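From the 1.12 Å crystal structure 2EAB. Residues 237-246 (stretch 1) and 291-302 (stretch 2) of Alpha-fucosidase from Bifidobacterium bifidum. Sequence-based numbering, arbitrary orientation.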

# COMPACT_ATOMS: atom_id res chain seq x y z
N ASN A 237 -3.93 -21.78 17.38
CA ASN A 237 -3.78 -22.27 16.01
C ASN A 237 -2.36 -22.71 15.66
O ASN A 237 -2.18 -23.70 14.96
CB ASN A 237 -4.33 -21.24 15.02
CG ASN A 237 -3.76 -21.38 13.63
OD1 ASN A 237 -2.62 -20.98 13.38
ND2 ASN A 237 -4.55 -21.91 12.71
N ASN A 238 -1.35 -22.00 16.16
CA ASN A 238 0.03 -22.24 15.72
C ASN A 238 1.12 -22.10 16.78
O ASN A 238 2.31 -22.19 16.46
CB ASN A 238 0.38 -21.32 14.54
CG ASN A 238 0.35 -19.85 14.92
OD1 ASN A 238 0.19 -19.50 16.09
ND2 ASN A 238 0.49 -18.98 13.93
N GLY A 239 0.72 -21.87 18.03
CA GLY A 239 1.69 -21.76 19.12
C GLY A 239 2.47 -20.46 19.20
O GLY A 239 3.37 -20.35 20.03
N LEU A 240 2.15 -19.49 18.34
CA LEU A 240 2.80 -18.17 18.40
C LEU A 240 2.64 -17.57 19.80
O LEU A 240 1.53 -17.51 20.33
CB LEU A 240 2.20 -17.22 17.37
CG LEU A 240 2.93 -15.89 17.17
CD1 LEU A 240 4.22 -16.09 16.38
CD2 LEU A 240 2.04 -14.89 16.46
N LEU A 241 3.75 -17.15 20.40
CA LEU A 241 3.72 -16.55 21.73
C LEU A 241 3.35 -15.09 21.65
O LEU A 241 3.79 -14.39 20.74
CB LEU A 241 5.08 -16.67 22.42
CG LEU A 241 5.66 -18.08 22.58
CD1 LEU A 241 7.07 -18.01 23.14
CD2 LEU A 241 4.77 -18.94 23.47
N TYR A 242 2.53 -14.63 22.59
CA TYR A 242 2.17 -13.22 22.66
C TYR A 242 2.23 -12.71 24.09
O TYR A 242 2.00 -13.46 25.04
CB TYR A 242 0.81 -12.94 22.02
CG TYR A 242 -0.37 -13.63 22.68
CD1 TYR A 242 -1.05 -13.03 23.75
CD2 TYR A 242 -0.82 -14.87 22.23
CE1 TYR A 242 -2.13 -13.65 24.36
CE2 TYR A 242 -1.91 -15.50 22.84
CZ TYR A 242 -2.56 -14.89 23.89
OH TYR A 242 -3.62 -15.53 24.47
N ASN A 243 2.54 -11.43 24.23
CA ASN A 243 2.73 -10.80 25.53
C ASN A 243 2.45 -9.31 25.39
O ASN A 243 3.03 -8.64 24.52
CB ASN A 243 4.16 -11.05 26.03
CG ASN A 243 4.40 -10.56 27.45
OD1 ASN A 243 4.35 -9.36 27.73
ND2 ASN A 243 4.69 -11.49 28.35
N SER A 244 1.55 -8.79 26.22
CA SER A 244 1.34 -7.35 26.30
C SER A 244 1.38 -6.91 27.76
O SER A 244 0.99 -7.66 28.66
CB SER A 244 0.02 -6.95 25.65
OG SER A 244 -1.10 -7.40 26.41
N GLN A 245 1.86 -5.69 27.97
CA GLN A 245 2.00 -5.13 29.31
C GLN A 245 1.61 -3.68 29.36
O GLN A 245 1.90 -2.92 28.42
CB GLN A 245 3.44 -5.30 29.82
CG GLN A 245 3.81 -6.76 30.05
CD GLN A 245 5.25 -6.96 30.47
OE1 GLN A 245 5.80 -6.20 31.27
NE2 GLN A 245 5.86 -8.01 29.95
N ILE A 246 0.92 -3.30 30.44
CA ILE A 246 0.57 -1.92 30.71
C ILE A 246 1.18 -1.53 32.05
O ILE A 246 0.85 -2.12 33.09
CB ILE A 246 -0.96 -1.68 30.76
CG1 ILE A 246 -1.62 -2.14 29.45
CG2 ILE A 246 -1.26 -0.20 31.08
CD1 ILE A 246 -3.12 -1.86 29.35
N TYR A 291 9.78 -19.36 11.10
CA TYR A 291 9.09 -18.10 11.38
C TYR A 291 8.96 -17.77 12.88
O TYR A 291 7.93 -17.23 13.31
CB TYR A 291 7.74 -18.02 10.67
CG TYR A 291 7.90 -17.97 9.17
CD1 TYR A 291 8.05 -16.75 8.51
CD2 TYR A 291 7.93 -19.14 8.41
CE1 TYR A 291 8.21 -16.70 7.13
CE2 TYR A 291 8.10 -19.10 7.02
CZ TYR A 291 8.24 -17.88 6.39
OH TYR A 291 8.41 -17.86 5.02
N ARG A 292 10.01 -18.07 13.64
CA ARG A 292 10.05 -17.75 15.07
C ARG A 292 11.42 -17.21 15.48
O ARG A 292 12.43 -17.54 14.86
CB ARG A 292 9.74 -18.99 15.93
CG ARG A 292 8.36 -19.59 15.72
CD ARG A 292 7.25 -18.64 16.19
NE ARG A 292 5.94 -19.30 16.19
CZ ARG A 292 5.13 -19.37 15.14
NH1 ARG A 292 5.48 -18.82 13.98
NH2 ARG A 292 3.97 -19.99 15.25
N THR A 293 11.44 -16.39 16.53
CA THR A 293 12.70 -15.88 17.06
C THR A 293 13.50 -16.95 17.80
O THR A 293 14.72 -16.84 17.92
CB THR A 293 12.49 -14.72 18.05
OG1 THR A 293 11.69 -15.18 19.14
CG2 THR A 293 11.83 -13.54 17.36
N GLY A 294 12.81 -17.97 18.32
CA GLY A 294 13.45 -18.97 19.17
C GLY A 294 13.40 -18.62 20.65
O GLY A 294 13.89 -19.38 21.49
N GLU A 295 12.81 -17.47 20.98
CA GLU A 295 12.63 -17.06 22.37
C GLU A 295 11.63 -17.96 23.08
O GLU A 295 10.70 -18.49 22.46
CB GLU A 295 12.11 -15.63 22.45
CG GLU A 295 13.07 -14.56 22.05
CD GLU A 295 12.36 -13.24 21.87
OE1 GLU A 295 11.56 -13.13 20.91
OE2 GLU A 295 12.58 -12.33 22.69
N THR A 296 11.83 -18.12 24.39
CA THR A 296 10.83 -18.71 25.26
C THR A 296 9.83 -17.63 25.66
O THR A 296 10.08 -16.44 25.46
CB THR A 296 11.47 -19.24 26.55
OG1 THR A 296 12.03 -18.13 27.27
CG2 THR A 296 12.56 -20.26 26.25
N ALA A 297 8.71 -18.05 26.24
CA ALA A 297 7.72 -17.12 26.78
C ALA A 297 8.34 -16.17 27.81
O ALA A 297 8.04 -14.98 27.83
CB ALA A 297 6.55 -17.87 27.38
N ALA A 298 9.22 -16.71 28.66
CA ALA A 298 9.92 -15.91 29.66
C ALA A 298 10.77 -14.81 29.02
O ALA A 298 10.78 -13.68 29.49
CB ALA A 298 10.76 -16.80 30.57
N GLU A 299 11.46 -15.16 27.94
CA GLU A 299 12.29 -14.19 27.23
C GLU A 299 11.47 -13.08 26.56
O GLU A 299 11.84 -11.91 26.62
CB GLU A 299 13.21 -14.89 26.23
CG GLU A 299 14.34 -15.66 26.91
CD GLU A 299 15.12 -16.55 25.98
OE1 GLU A 299 14.51 -17.17 25.08
OE2 GLU A 299 16.35 -16.66 26.15
N VAL A 300 10.35 -13.45 25.95
CA VAL A 300 9.43 -12.45 25.38
C VAL A 300 8.93 -11.53 26.49
O VAL A 300 8.91 -10.31 26.34
CB VAL A 300 8.25 -13.09 24.61
CG1 VAL A 300 7.31 -12.02 24.07
CG2 VAL A 300 8.76 -13.95 23.46
N ASN A 301 8.56 -12.14 27.62
CA ASN A 301 8.08 -11.38 28.77
C ASN A 301 9.11 -10.35 29.28
O ASN A 301 8.76 -9.20 29.54
CB ASN A 301 7.68 -12.33 29.90
CG ASN A 301 7.09 -11.61 31.08
OD1 ASN A 301 6.01 -11.03 30.99
ND2 ASN A 301 7.82 -11.61 32.19
N THR A 302 10.36 -10.78 29.40
CA THR A 302 11.46 -9.91 29.83
C THR A 302 11.65 -8.76 28.84
O THR A 302 11.83 -7.61 29.23
CB THR A 302 12.76 -10.73 29.98
OG1 THR A 302 12.55 -11.74 30.98
CG2 THR A 302 13.94 -9.85 30.40
O HOH W 1 5.02 -22.20 17.45
O HOH W 2 5.95 -19.95 19.02
O HOH W 3 5.38 -14.16 27.40

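The contact has three parts: an arginine reaching into a turn, a leucine set against the start of a helix, and an amide network between strand and helix. The two stretches bury 447 Å² between them, both sides summed, and many of the polar groups at the contact have partners.

Arg 292 extends toward the loop and distributes its donors. Arg 292 NH1 turns back to its own stretch, bonding Tyr 291 O at 3.0 Å. Arg 292 NH2 makes a weak hydrogen bond to Asn 238 O, also 3.0 Å, near the plane of the guanidinium. Arg 292 NE serves water 2 at 2.9 Å, which donates in turn to Gly 239 O at 2.8 Å, so the water joins side chain to turn backbone. Leu 240 CD1 lies over one guanidinium face, 3.6 Å from Arg 292 CZ, covering a surface that needs no hydrogen bond. The turn is braced internally: Asn 238 OD1 accepts from Leu 240 N at 3.0 Å, and Gly 239 between them adopts a positive phi that favours glycine.

Leu 241 points toward the helix start, its CD1 3.5 Å from Ala 297 N and 4.4 Å from Val 300 CG2. Leu 241 CD1 also lies 4.3 Å from Ala 297 CB, an apolar contact. The CA-to-CB bond of Thr 296, the N-cap, points away from the other stretch, and its OG1 accepts from Glu 299 N at 3.1 Å.

Further along, Asn 243 and Gln 245, alternate strand residues, both point toward the helix. Asn 243 ND2 donates to Asn 301 OD1 at 3.0 Å and to water 3 at 2.9 Å; that water donates to Ala 297 O at 2.8 Å. Gln 245 NE2 donates to Asn 243 OD1 at 3.0 Å and to Asn 301 O at 3.2 Å. Amides suit the buried positions of Asn 243 and Gln 245 because each carries donor and acceptor without charge, while Val 300 CG1 packs 3.8 Å from Asn 243 CB.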